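Local coordinates for protein 5'-methylthioadenosine nucleosidase / s-adenosylhomocysteine nucleosidase (Brucella melitensis bv. 1, PDB 4PR3) that is a nucleosidase of the phosphorylase superfamily that holds an adenine in a pocket of its alpha/beta fold, at residues 33-41 with 51-59; 41-51 with 207-218. All blocks are in the same frame, centred on the assembly; numbering follows the deposited sequence.

Contact 1. Residues 33-41 with 51-59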
ATOM      1  N   LEU A  33      13.024  19.868  -0.349  1.00 16.26           N
ATOM      2  CA  LEU A  33      13.176  18.453  -0.671  1.00 15.86           C
ATOM      3  C   LEU A  33      12.927  17.559   0.538  1.00 16.25           C
ATOM      4  O   LEU A  33      13.370  17.856   1.648  1.00 15.69           O
ATOM      5  CB  LEU A  33      14.578  18.175  -1.213  1.00 15.45           C
ATOM      6  CG  LEU A  33      15.093  19.049  -2.354  1.00 12.75           C
ATOM      7  CD1 LEU A  33      16.392  18.480  -2.897  1.00 14.61           C
ATOM      8  CD2 LEU A  33      14.056  19.161  -3.448  1.00 15.56           C
ATOM      9  N   LEU A  34      12.221  16.458   0.310  1.00 18.28           N
ATOM     10  CA  LEU A  34      11.919  15.497   1.364  1.00 15.28           C
ATOM     11  C   LEU A  34      12.458  14.109   1.016  1.00 12.05           C
ATOM     12  O   LEU A  34      12.039  13.497   0.037  1.00 10.43           O
ATOM     13  CB  LEU A  34      10.408  15.435   1.599  1.00 14.46           C
ATOM     14  CG  LEU A  34       9.922  14.414   2.626  1.00 17.30           C
ATOM     15  CD1 LEU A  34      10.548  14.695   3.983  1.00 17.91           C
ATOM     16  CD2 LEU A  34       8.401  14.422   2.710  1.00 13.24           C
ATOM     17  N   TYR A  35      13.393  13.618   1.821  1.00 12.17           N
ATOM     18  CA  TYR A  35      13.971  12.302   1.587  1.00 12.33           C
ATOM     19  C   TYR A  35      13.259  11.245   2.417  1.00 16.07           C
ATOM     20  O   TYR A  35      13.065  11.418   3.621  1.00 17.07           O
ATOM     21  CB  TYR A  35      15.464  12.303   1.918  1.00 14.21           C
ATOM     22  CG  TYR A  35      16.284  13.203   1.028  1.00 16.59           C
ATOM     23  CD1 TYR A  35      16.389  14.563   1.292  1.00 18.85           C
ATOM     24  CD2 TYR A  35      16.954  12.697  -0.079  1.00 15.04           C
ATOM     25  CE1 TYR A  35      17.137  15.393   0.481  1.00 19.35           C
ATOM     26  CE2 TYR A  35      17.707  13.519  -0.894  1.00 16.08           C
ATOM     27  CZ  TYR A  35      17.795  14.867  -0.610  1.00 19.06           C
ATOM     28  OH  TYR A  35      18.540  15.694  -1.421  1.00 21.48           O
ATOM     29  N   VAL A  36      12.861  10.155   1.771  1.00 11.10           N
ATOM     30  CA  VAL A  36      12.210   9.062   2.474  1.00 12.18           C
ATOM     31  C   VAL A  36      12.987   7.759   2.309  1.00 12.73           C
ATOM     32  O   VAL A  36      13.527   7.472   1.242  1.00 11.23           O
ATOM     33  CB  VAL A  36      10.736   8.884   2.032  1.00 12.60           C
ATOM     34  CG1 VAL A  36       9.995  10.209   2.123  1.00 11.25           C
ATOM     35  CG2 VAL A  36      10.651   8.326   0.626  1.00 10.10           C
HETATM   36  N   MSE A  37      13.075   6.989   3.388  1.00 17.13           N
HETATM   37  CA  MSE A  37      13.744   5.694   3.349  1.00 18.67           C
HETATM   38  C   MSE A  37      12.933   4.650   4.106  1.00 18.20           C
HETATM   39  O   MSE A  37      12.159   4.985   4.999  1.00 18.38           O
HETATM   40  CB  MSE A  37      15.157   5.792   3.926  1.00 15.43           C
HETATM   41  CG  MSE A  37      16.020   6.839   3.246  1.00 17.27           C
HETATM   42 SE   MSE A  37      17.927   6.613   3.552  1.00 29.54          SE
HETATM   43  CE  MSE A  37      18.213   4.975   2.541  1.00 23.98           C
ATOM     44  N   ALA A  38      13.114   3.386   3.743  1.00 21.48           N
ATOM     45  CA  ALA A  38      12.364   2.302   4.364  1.00 16.86           C
ATOM     46  C   ALA A  38      12.889   1.975   5.757  1.00 20.77           C
ATOM     47  O   ALA A  38      12.198   2.188   6.753  1.00 22.02           O
ATOM     48  CB  ALA A  38      12.395   1.065   3.484  1.00 15.55           C
ATOM     49  N   ALA A  39      14.113   1.460   5.820  1.00 25.19           N
ATOM     50  CA  ALA A  39      14.689   1.002   7.081  1.00 32.70           C
ATOM     51  C   ALA A  39      15.992   1.729   7.409  1.00 33.41           C
ATOM     52  O   ALA A  39      16.697   2.193   6.513  1.00 34.79           O
ATOM     53  CB  ALA A  39      14.912  -0.505   7.045  1.00 28.47           C
ATOM     54  N   ASP A  40      16.300   1.829   8.700  1.00 36.28           N
ATOM     55  CA  ASP A  40      17.490   2.540   9.168  1.00 42.04           C
ATOM     56  C   ASP A  40      18.800   1.861   8.765  1.00 40.78           C
ATOM     57  O   ASP A  40      19.875   2.450   8.885  1.00 31.42           O
ATOM     58  CB  ASP A  40      17.444   2.725  10.688  1.00 42.60           C
ATOM     59  CG  ASP A  40      16.684   3.972  11.104  1.00 47.89           C
ATOM     60  OD1 ASP A  40      15.439   3.912  11.193  1.00 46.67           O
ATOM     61  OD2 ASP A  40      17.333   5.014  11.344  1.00 52.68           O
ATOM     62  N   ALA A  41      18.706   0.623   8.289  1.00 43.70           N
ATOM     63  CA  ALA A  41      19.882  -0.136   7.882  1.00 41.35           C
ATOM     64  C   ALA A  41      20.558   0.471   6.652  1.00 42.99           C
ATOM     65  O   ALA A  41      21.783   0.433   6.518  1.00 46.36           O
ATOM     66  CB  ALA A  41      19.508  -1.588   7.622  1.00 34.17           C
ATOM     67  N   PHE A  51      21.338  14.658   4.714  1.00 22.23           N
ATOM     68  CA  PHE A  51      19.957  14.905   5.128  1.00 19.79           C
ATOM     69  C   PHE A  51      19.483  14.033   6.287  1.00 23.63           C
ATOM     70  O   PHE A  51      20.194  13.134   6.741  1.00 24.59           O
ATOM     71  CB  PHE A  51      19.015  14.685   3.941  1.00 19.37           C
ATOM     72  CG  PHE A  51      19.129  13.320   3.323  1.00 18.88           C
ATOM     73  CD1 PHE A  51      18.434  12.242   3.848  1.00 20.86           C
ATOM     74  CD2 PHE A  51      19.937  13.112   2.216  1.00 18.42           C
ATOM     75  CE1 PHE A  51      18.547  10.982   3.284  1.00 22.19           C
ATOM     76  CE2 PHE A  51      20.053  11.856   1.650  1.00 17.00           C
ATOM     77  CZ  PHE A  51      19.356  10.791   2.182  1.00 18.84           C
ATOM     78  N   THR A  52      18.261  14.304   6.742  1.00 21.03           N
ATOM     79  CA  THR A  52      17.573  13.456   7.711  1.00 21.97           C
ATOM     80  C   THR A  52      16.305  12.887   7.077  1.00 21.30           C
ATOM     81  O   THR A  52      15.352  13.622   6.813  1.00 16.70           O
ATOM     82  CB  THR A  52      17.191  14.227   8.988  1.00 25.83           C
ATOM     83  OG1 THR A  52      18.346  14.881   9.524  1.00 24.34           O
ATOM     84  CG2 THR A  52      16.620  13.275  10.031  1.00 20.90           C
ATOM     85  N   PRO A  53      16.297  11.572   6.818  1.00 22.71           N
ATOM     86  CA  PRO A  53      15.185  10.902   6.136  1.00 19.44           C
ATOM     87  C   PRO A  53      13.966  10.654   7.020  1.00 19.59           C
ATOM     88  O   PRO A  53      14.093  10.385   8.213  1.00 18.73           O
ATOM     89  CB  PRO A  53      15.797   9.563   5.723  1.00 18.77           C
ATOM     90  CG  PRO A  53      16.817   9.293   6.770  1.00 21.64           C
ATOM     91  CD  PRO A  53      17.385  10.636   7.147  1.00 21.81           C
ATOM     92  N   LEU A  54      12.788  10.744   6.412  1.00 18.96           N
ATOM     93  CA  LEU A  54      11.561  10.249   7.011  1.00 16.57           C
ATOM     94  C   LEU A  54      11.570   8.729   6.860  1.00 21.46           C
ATOM     95  O   LEU A  54      11.757   8.211   5.757  1.00 17.46           O
ATOM     96  CB  LEU A  54      10.359  10.821   6.264  1.00 14.76           C
ATOM     97  CG  LEU A  54       9.093  11.193   7.038  1.00 22.95           C
ATOM     98  CD1 LEU A  54       7.888  11.111   6.114  1.00 16.26           C
ATOM     99  CD2 LEU A  54       8.896  10.326   8.276  1.00 32.45           C
HETATM  100  N   MSE A  55      11.367   8.007   7.957  1.00 27.09           N
HETATM  101  CA  MSE A  55      11.375   6.552   7.886  1.00 21.76           C
HETATM  102  C   MSE A  55      10.000   6.049   7.472  1.00 19.05           C
HETATM  103  O   MSE A  55       9.015   6.239   8.179  1.00 21.96           O
HETATM  104  CB  MSE A  55      11.807   5.945   9.219  1.00 21.61           C
HETATM  105  CG  MSE A  55      13.199   6.371   9.650  1.00 29.34           C
HETATM  106 SE   MSE A  55      14.490   6.334   8.176  1.00 64.86          SE
HETATM  107  CE  MSE A  55      14.270   4.499   7.621  1.00 33.40           C
ATOM    108  N   ILE A  56       9.952   5.415   6.307  1.00 18.78           N
ATOM    109  CA  ILE A  56       8.694   5.105   5.641  1.00 13.66           C
ATOM    110  C   ILE A  56       8.154   3.695   5.937  1.00 15.84           C
ATOM    111  O   ILE A  56       6.975   3.404   5.722  1.00 15.55           O
ATOM    112  CB  ILE A  56       8.841   5.417   4.114  1.00 16.54           C
ATOM    113  CG1 ILE A  56       8.246   6.789   3.803  1.00 18.85           C
ATOM    114  CG2 ILE A  56       8.254   4.344   3.224  1.00 16.16           C
ATOM    115  CD1 ILE A  56       6.951   7.050   4.514  1.00 15.72           C
ATOM    116  N   GLY A  57       8.995   2.848   6.516  1.00 16.90           N
ATOM    117  CA  GLY A  57       8.600   1.478   6.789  1.00 15.31           C
ATOM    118  C   GLY A  57       8.870   0.549   5.620  1.00 18.07           C
ATOM    119  O   GLY A  57       9.332   0.982   4.563  1.00 19.65           O
ATOM    120  N   VAL A  58       8.565  -0.732   5.804  1.00 14.75           N
ATOM    121  CA  VAL A  58       8.920  -1.761   4.832  1.00 10.17           C
ATOM    122  C   VAL A  58       7.698  -2.333   4.110  1.00 11.84           C
ATOM    123  O   VAL A  58       6.715  -2.718   4.741  1.00 12.58           O
ATOM    124  CB  VAL A  58       9.699  -2.907   5.516  1.00  8.61           C
ATOM    125  CG1 VAL A  58       9.906  -4.070   4.563  1.00  9.19           C
ATOM    126  CG2 VAL A  58      11.030  -2.397   6.046  1.00 10.02           C
ATOM    127  N   GLY A  59       7.767  -2.385   2.782  1.00  8.51           N
ATOM    128  CA  GLY A  59       6.692  -2.948   1.988  1.00  8.20           C
ATOM    129  C   GLY A  59       5.746  -1.896   1.450  1.00  8.76           C
ATOM    130  O   GLY A  59       5.710  -0.776   1.955  1.00  9.26           O
TER
HETATM  131  O   HOH W   1      14.250  14.575   4.048  1.00 21.85           O
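Strands 31-37 and 54-55 are the parallel pair of a beta-alpha-beta unit, with helix 45-50 as the connection, and Tyr35 meets Phe51 just before the pairing starts. The two rings form an offset stack, planes 3° apart and centroids separated by 3.9 Å. Phe51 reaches it with CG wedged between its own backbone N and carbonyl carbon (chi1 56°), which lays the ring over the tyrosine; the benzylic CB of Tyr35 also lies over the phenylalanine face, 3.5 Å from Phe51 CD1, as a CH-pi contact. A water accepts the N-H of Tyr35 and lies within hydrogen-bonding distance of Thr52 O, to which it may donate, ahead of the first direct bond between the backbones.

From there the alternation of donors is that of parallel strands. Leu54 N donates to Tyr35 O, in the carbonyl plane, at 2.9 Å; Met37 N donates to Leu54 O with an N-H...O angle of 170°; Ile56 N then donates to Met37 O. This edge of the phosphorylase-superfamily sheet is short, and past it Gly57 N still reaches a lone pair of Ala38 O at 3.3 Å. Gly57 adopts a positive phi, a backbone shape suited to a residue without a side chain.

Side chains divide between the sheet faces. Val36 and Leu54 share one, where Val36 CB also meets Ile56 CG1 at 3.7 Å and helix 60-76 covers the group through Leu67 and Ala70. Met37 and Met55, both selenomethionines, share the other: Met37 CG packs on Pro53 CB at 3.7 Å, while Met55, bent at chi2 and chi3, curls its CE back to within 4.0 Å of Met37 CB. Beyond the strands, Phe125 of the second subunit packs on Ala39 and Val58.

Contact 2. Residues 41-51 with 207-218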
ATOM      1  N   ALA A  41      18.706   0.623   8.289  1.00 43.70           N
ATOM      2  CA  ALA A  41      19.882  -0.136   7.882  1.00 41.35           C
ATOM      3  C   ALA A  41      20.558   0.471   6.652  1.00 42.99           C
ATOM      4  O   ALA A  41      21.783   0.433   6.518  1.00 46.36           O
ATOM      5  CB  ALA A  41      19.508  -1.588   7.622  1.00 34.17           C
ATOM      6  N   GLU A  42      19.754   1.033   5.758  1.00 36.71           N
ATOM      7  CA  GLU A  42      20.267   1.598   4.515  1.00 38.55           C
ATOM      8  C   GLU A  42      20.869   2.988   4.719  1.00 38.73           C
ATOM      9  O   GLU A  42      21.580   3.498   3.852  1.00 42.78           O
ATOM     10  CB  GLU A  42      19.148   1.673   3.473  1.00 40.11           C
ATOM     11  CG  GLU A  42      18.516   0.341   3.110  1.00 28.29           C
ATOM     12  CD  GLU A  42      17.220   0.519   2.349  1.00 26.20           C
ATOM     13  OE1 GLU A  42      17.036  -0.149   1.308  1.00 21.98           O
ATOM     14  OE2 GLU A  42      16.381   1.332   2.795  1.00 29.55           O
ATOM     15  N   TYR A  43      20.587   3.589   5.872  1.00 36.77           N
ATOM     16  CA  TYR A  43      21.000   4.960   6.155  1.00 31.16           C
ATOM     17  C   TYR A  43      22.341   4.961   6.880  1.00 33.11           C
ATOM     18  O   TYR A  43      22.428   4.588   8.048  1.00 35.18           O
ATOM     19  CB  TYR A  43      19.925   5.633   7.012  1.00 31.25           C
ATOM     20  CG  TYR A  43      20.140   7.098   7.316  1.00 30.81           C
ATOM     21  CD1 TYR A  43      20.395   8.013   6.303  1.00 31.08           C
ATOM     22  CD2 TYR A  43      20.049   7.574   8.618  1.00 28.60           C
ATOM     23  CE1 TYR A  43      20.578   9.357   6.584  1.00 28.02           C
ATOM     24  CE2 TYR A  43      20.226   8.911   8.906  1.00 25.42           C
ATOM     25  CZ  TYR A  43      20.493   9.797   7.887  1.00 27.62           C
ATOM     26  OH  TYR A  43      20.667  11.130   8.175  1.00 30.44           O
ATOM     27  N   GLY A  44      23.384   5.398   6.179  1.00 34.65           N
ATOM     28  CA  GLY A  44      24.741   5.329   6.692  1.00 34.41           C
ATOM     29  C   GLY A  44      25.361   6.664   7.057  1.00 35.50           C
ATOM     30  O   GLY A  44      24.661   7.657   7.243  1.00 35.97           O
ATOM     31  N   ARG A  45      26.689   6.681   7.141  1.00 39.42           N
ATOM     32  CA  ARG A  45      27.440   7.863   7.560  1.00 38.37           C
ATOM     33  C   ARG A  45      27.437   8.978   6.515  1.00 36.31           C
ATOM     34  O   ARG A  45      27.252  10.150   6.849  1.00 27.67           O
ATOM     35  CB  ARG A  45      28.883   7.482   7.899  1.00 37.68           C
ATOM     36  CG  ARG A  45      29.015   6.391   8.951  1.00 47.26           C
ATOM     37  CD  ARG A  45      30.475   6.119   9.307  1.00 51.38           C
ATOM     38  NE  ARG A  45      31.227   5.541   8.195  1.00 51.75           N
ATOM     39  CZ  ARG A  45      32.018   6.233   7.381  1.00 50.67           C
ATOM     40  NH1 ARG A  45      32.166   7.541   7.548  1.00 49.75           N
ATOM     41  NH2 ARG A  45      32.663   5.617   6.400  1.00 48.33           N
ATOM     42  N   HIS A  46      27.653   8.611   5.254  1.00 37.61           N
ATOM     43  CA  HIS A  46      27.725   9.589   4.172  1.00 34.47           C
ATOM     44  C   HIS A  46      26.377  10.254   3.889  1.00 31.53           C
ATOM     45  O   HIS A  46      26.314  11.452   3.617  1.00 28.61           O
ATOM     46  CB  HIS A  46      28.267   8.944   2.896  1.00 38.69           C
ATOM     47  CG  HIS A  46      29.691   8.497   3.003  1.00 42.02           C
ATOM     48  ND1 HIS A  46      30.055   7.294   3.570  1.00 42.79           N
ATOM     49  CD2 HIS A  46      30.843   9.090   2.609  1.00 45.10           C
ATOM     50  CE1 HIS A  46      31.368   7.165   3.521  1.00 49.74           C
ATOM     51  NE2 HIS A  46      31.872   8.242   2.943  1.00 52.63           N
ATOM     52  N   LEU A  47      25.303   9.473   3.948  1.00 31.01           N
ATOM     53  CA  LEU A  47      23.962  10.015   3.761  1.00 28.00           C
ATOM     54  C   LEU A  47      23.561  10.880   4.949  1.00 27.86           C
ATOM     55  O   LEU A  47      22.806  11.843   4.803  1.00 25.73           O
ATOM     56  CB  LEU A  47      22.942   8.892   3.555  1.00 29.38           C
ATOM     57  CG  LEU A  47      22.913   8.237   2.172  1.00 24.26           C
ATOM     58  CD1 LEU A  47      21.968   7.044   2.156  1.00 26.37           C
ATOM     59  CD2 LEU A  47      22.512   9.253   1.116  1.00 20.27           C
ATOM     60  N   ALA A  48      24.078  10.534   6.124  1.00 31.03           N
ATOM     61  CA  ALA A  48      23.786  11.278   7.344  1.00 30.67           C
ATOM     62  C   ALA A  48      24.287  12.716   7.251  1.00 31.01           C
ATOM     63  O   ALA A  48      23.727  13.620   7.875  1.00 30.94           O
ATOM     64  CB  ALA A  48      24.391  10.580   8.552  1.00 25.77           C
ATOM     65  N   LYS A  49      25.343  12.924   6.470  1.00 28.37           N
ATOM     66  CA  LYS A  49      25.878  14.263   6.259  1.00 28.50           C
ATOM     67  C   LYS A  49      24.937  15.117   5.409  1.00 24.21           C
ATOM     68  O   LYS A  49      24.828  16.324   5.616  1.00 22.60           O
ATOM     69  CB  LYS A  49      27.272  14.200   5.623  1.00 25.93           C
ATOM     70  CG  LYS A  49      28.369  13.744   6.583  1.00 32.17           C
ATOM     71  CD  LYS A  49      29.764  13.845   5.966  1.00 35.77           C
ATOM     72  CE  LYS A  49      30.018  12.733   4.954  1.00 47.76           C
ATOM     73  NZ  LYS A  49      31.413  12.753   4.416  1.00 41.55           N
ATOM     74  N   LEU A  50      24.255  14.482   4.461  1.00 24.96           N
ATOM     75  CA  LEU A  50      23.404  15.195   3.506  1.00 19.31           C
ATOM     76  C   LEU A  50      22.006  15.569   4.008  1.00 20.82           C
ATOM     77  O   LEU A  50      21.534  16.674   3.750  1.00 20.45           O
ATOM     78  CB  LEU A  50      23.302  14.405   2.200  1.00 19.09           C
ATOM     79  CG  LEU A  50      24.642  14.130   1.513  1.00 20.55           C
ATOM     80  CD1 LEU A  50      24.463  13.191   0.336  1.00 19.32           C
ATOM     81  CD2 LEU A  50      25.290  15.428   1.070  1.00 19.33           C
ATOM     82  N   PHE A  51      21.338  14.658   4.714  1.00 22.23           N
ATOM     83  CA  PHE A  51      19.957  14.905   5.128  1.00 19.79           C
ATOM     84  C   PHE A  51      19.483  14.033   6.287  1.00 23.63           C
ATOM     85  O   PHE A  51      20.194  13.134   6.741  1.00 24.59           O
ATOM     86  CB  PHE A  51      19.015  14.685   3.941  1.00 19.37           C
ATOM     87  CG  PHE A  51      19.129  13.320   3.323  1.00 18.88           C
ATOM     88  CD1 PHE A  51      18.434  12.242   3.848  1.00 20.86           C
ATOM     89  CD2 PHE A  51      19.937  13.112   2.216  1.00 18.42           C
ATOM     90  CE1 PHE A  51      18.547  10.982   3.284  1.00 22.19           C
ATOM     91  CE2 PHE A  51      20.053  11.856   1.650  1.00 17.00           C
ATOM     92  CZ  PHE A  51      19.356  10.791   2.182  1.00 18.84           C
ATOM     93  N   LEU A 207      26.178  -2.464   2.131  1.00 51.28           N
ATOM     94  CA  LEU A 207      25.567  -1.151   2.290  1.00 50.18           C
ATOM     95  C   LEU A 207      26.568  -0.013   2.533  1.00 47.98           C
ATOM     96  O   LEU A 207      26.276   1.141   2.221  1.00 48.80           O
ATOM     97  CB  LEU A 207      24.552  -1.190   3.437  1.00 51.84           C
ATOM     98  CG  LEU A 207      23.409  -2.206   3.339  1.00 54.97           C
ATOM     99  CD1 LEU A 207      22.552  -2.188   4.601  1.00 51.46           C
ATOM    100  CD2 LEU A 207      22.555  -1.936   2.110  1.00 42.15           C
ATOM    101  N   HIS A 208      27.731  -0.328   3.098  1.00 50.04           N
ATOM    102  CA  HIS A 208      28.776   0.677   3.289  1.00 53.49           C
ATOM    103  C   HIS A 208      29.135   1.329   1.958  1.00 49.80           C
ATOM    104  O   HIS A 208      29.288   2.547   1.871  1.00 50.61           O
ATOM    105  CB  HIS A 208      30.027   0.063   3.926  1.00 54.64           C
ATOM    106  CG  HIS A 208      31.127   1.051   4.171  1.00 60.68           C
ATOM    107  ND1 HIS A 208      31.965   1.499   3.171  1.00 57.79           N
ATOM    108  CD2 HIS A 208      31.530   1.675   5.304  1.00 58.84           C
ATOM    109  CE1 HIS A 208      32.832   2.358   3.676  1.00 54.38           C
ATOM    110  NE2 HIS A 208      32.591   2.483   4.969  1.00 56.27           N
ATOM    111  N   VAL A 209      29.263   0.505   0.922  1.00 51.14           N
ATOM    112  CA  VAL A 209      29.550   1.001  -0.417  1.00 46.63           C
ATOM    113  C   VAL A 209      28.300   1.651  -1.004  1.00 38.62           C
ATOM    114  O   VAL A 209      28.381   2.682  -1.676  1.00 33.02           O
ATOM    115  CB  VAL A 209      30.024  -0.133  -1.345  1.00 42.89           C
ATOM    116  CG1 VAL A 209      30.516   0.434  -2.669  1.00 38.41           C
ATOM    117  CG2 VAL A 209      31.118  -0.944  -0.672  1.00 40.50           C
ATOM    118  N   ILE A 210      27.148   1.042  -0.739  1.00 38.40           N
ATOM    119  CA  ILE A 210      25.867   1.554  -1.215  1.00 34.52           C
ATOM    120  C   ILE A 210      25.602   2.951  -0.662  1.00 34.88           C
ATOM    121  O   ILE A 210      25.183   3.845  -1.397  1.00 30.17           O
ATOM    122  CB  ILE A 210      24.701   0.618  -0.828  1.00 35.63           C
ATOM    123  CG1 ILE A 210      24.935  -0.787  -1.387  1.00 38.74           C
ATOM    124  CG2 ILE A 210      23.374   1.167  -1.328  1.00 25.95           C
ATOM    125  CD1 ILE A 210      24.904  -0.858  -2.901  1.00 28.45           C
ATOM    126  N   ASP A 211      25.866   3.135   0.630  1.00 37.71           N
ATOM    127  CA  ASP A 211      25.665   4.421   1.297  1.00 32.15           C
ATOM    128  C   ASP A 211      26.539   5.535   0.716  1.00 33.66           C
ATOM    129  O   ASP A 211      26.104   6.681   0.614  1.00 30.86           O
ATOM    130  CB  ASP A 211      25.908   4.284   2.804  1.00 36.86           C
ATOM    131  CG  ASP A 211      26.217   5.613   3.475  1.00 41.77           C
ATOM    132  OD1 ASP A 211      25.277   6.406   3.699  1.00 40.18           O
ATOM    133  OD2 ASP A 211      27.401   5.862   3.789  1.00 45.47           O
ATOM    134  N   GLU A 212      27.765   5.197   0.333  1.00 36.87           N
ATOM    135  CA  GLU A 212      28.684   6.185  -0.223  1.00 35.85           C
ATOM    136  C   GLU A 212      28.320   6.560  -1.661  1.00 28.51           C
ATOM    137  O   GLU A 212      28.383   7.728  -2.046  1.00 25.71           O
ATOM    138  CB  GLU A 212      30.126   5.681  -0.152  1.00 39.17           C
ATOM    139  CG  GLU A 212      31.153   6.656  -0.713  1.00 47.98           C
ATOM    140  CD  GLU A 212      32.575   6.140  -0.600  1.00 62.80           C
ATOM    141  OE1 GLU A 212      32.832   5.283   0.274  1.00 64.82           O
ATOM    142  OE2 GLU A 212      33.436   6.588  -1.388  1.00 60.82           O
ATOM    143  N   LYS A 213      27.938   5.566  -2.455  1.00 29.40           N
ATOM    144  CA  LYS A 213      27.552   5.812  -3.840  1.00 26.48           C
ATOM    145  C   LYS A 213      26.196   6.504  -3.928  1.00 21.68           C
ATOM    146  O   LYS A 213      25.945   7.284  -4.843  1.00 21.99           O
ATOM    147  CB  LYS A 213      27.547   4.508  -4.637  1.00 24.14           C
ATOM    148  CG  LYS A 213      28.936   3.945  -4.899  1.00 23.78           C
ATOM    149  CD  LYS A 213      28.865   2.608  -5.614  1.00 27.45           C
ATOM    150  CE  LYS A 213      30.250   2.083  -5.962  1.00 30.93           C
ATOM    151  NZ  LYS A 213      30.928   2.915  -6.996  1.00 34.15           N
ATOM    152  N   LEU A 214      25.326   6.215  -2.966  1.00 23.43           N
ATOM    153  CA  LEU A 214      24.017   6.851  -2.893  1.00 19.93           C
ATOM    154  C   LEU A 214      24.161   8.325  -2.520  1.00 20.27           C
ATOM    155  O   LEU A 214      23.402   9.176  -2.989  1.00 16.49           O
ATOM    156  CB  LEU A 214      23.142   6.132  -1.866  1.00 19.31           C
ATOM    157  CG  LEU A 214      21.736   5.704  -2.279  1.00 18.75           C
ATOM    158  CD1 LEU A 214      21.741   5.103  -3.666  1.00 14.30           C
ATOM    159  CD2 LEU A 214      21.186   4.702  -1.275  1.00 18.27           C
ATOM    160  N   ALA A 215      25.137   8.622  -1.669  1.00 19.69           N
ATOM    161  CA  ALA A 215      25.394   9.995  -1.261  1.00 19.44           C
ATOM    162  C   ALA A 215      25.943  10.795  -2.441  1.00 18.14           C
ATOM    163  O   ALA A 215      25.631  11.974  -2.608  1.00 15.65           O
ATOM    164  CB  ALA A 215      26.356  10.030  -0.085  1.00 18.15           C
ATOM    165  N   GLY A 216      26.761  10.144  -3.261  1.00 16.32           N
ATOM    166  CA  GLY A 216      27.284  10.769  -4.458  1.00 15.18           C
ATOM    167  C   GLY A 216      26.170  11.127  -5.420  1.00 15.10           C
ATOM    168  O   GLY A 216      26.178  12.197  -6.024  1.00 14.04           O
ATOM    169  N   ALA A 217      25.199  10.229  -5.554  1.00 14.88           N
ATOM    170  CA  ALA A 217      24.050  10.469  -6.419  1.00 13.83           C
ATOM    171  C   ALA A 217      23.187  11.609  -5.891  1.00 11.22           C
ATOM    172  O   ALA A 217      22.702  12.434  -6.662  1.00 12.99           O
ATOM    173  CB  ALA A 217      23.223   9.203  -6.568  1.00 13.30           C
ATOM    174  N   VAL A 218      23.001  11.649  -4.575  1.00 12.48           N
ATOM    175  CA  VAL A 218      22.202  12.695  -3.941  1.00 11.52           C
ATOM    176  C   VAL A 218      22.812  14.066  -4.200  1.00 11.06           C
ATOM    177  O   VAL A 218      22.098  15.023  -4.509  1.00 13.21           O
ATOM    178  CB  VAL A 218      22.039  12.445  -2.421  1.00 13.23           C
ATOM    179  CG1 VAL A 218      21.527  13.689  -1.713  1.00 11.37           C
ATOM    180  CG2 VAL A 218      21.106  11.270  -2.179  1.00 11.77           C
TER
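One face of the His46 imidazole is covered by the aliphatic part of Glu212, whose CB stands 4.1 Å from the ring centroid, nearly on the normal, a CH-pi contact; at the ring edge, near its plane, lies Asp211 OD2. At the edge of the Arg45 guanidinium is His208 NE2, joined to NH2 by a weak hydrogen bond. Leu47 O stands over one face of the Phe51 ring, while Val218 CG2 is at its edge. These groups line a helix-helix interface of the phosphorylase-superfamily fold: the short, weakly bonded helix 45-50 lies on helix 207-218 with axes 8.0 Å apart and N-to-C directions 29° from parallel.

The carboxylate of Asp211 holds the backbone N-H groups of His46 and Leu47. Its OD2 accepts His46 N at 3.1 Å on the syn lone pair, and also His46 ND1 at 3.0 Å, nearly in line with the C-O bond. OD1 takes Leu47 N at 3.1 Å, from 21° out of the carboxylate plane, and a weak bond from Gly44 N. Three bonds to two oxygens, besides the weak one, fix the group's rotation, and the donors would probably stabilise its negative charge. Gly44 CA packs against the same carboxylate. The histidine keeps CG beside its backbone N (chi1 -66°), allowing N and ND1 to converge on one oxygen.

Further along, Leu47 enters as a knob among Asp211, Leu214, Ala215 and Val218. Its CD2 lies 3.8 Å from Ala215 CA. At the other end of the segment, Glu42 OE1 accepts a hydrogen bond from Ser89 N, a residue of the adenine pocket. The Leu50 and Val218 side chains run antiparallel alongside each other, with Leu50 CD1 3.6 Å from Val218 CG1.

Both contacts are partly buried, but contact 1 has its centre nearer that of the chain, about 10 Å away against about 15 Å for contact 2. Helix 45-50 links the strands of contact 1 along the chain and is one partner in contact 2; the contacts share Ala41 and Phe51. The chemistry follows the place. Strand pairing relies on main-chain bonds, whereas the helix pair is joined by the Asp211 carboxylate and by apolar packing of leucines on Ala215 and Val218, with ionisable residues at its outer margin. The two also meet at Pro53 against Tyr43, and where Val218 CG1 lies 3.6 Å from Tyr35 OH. The second subunit touches contact 1 alone.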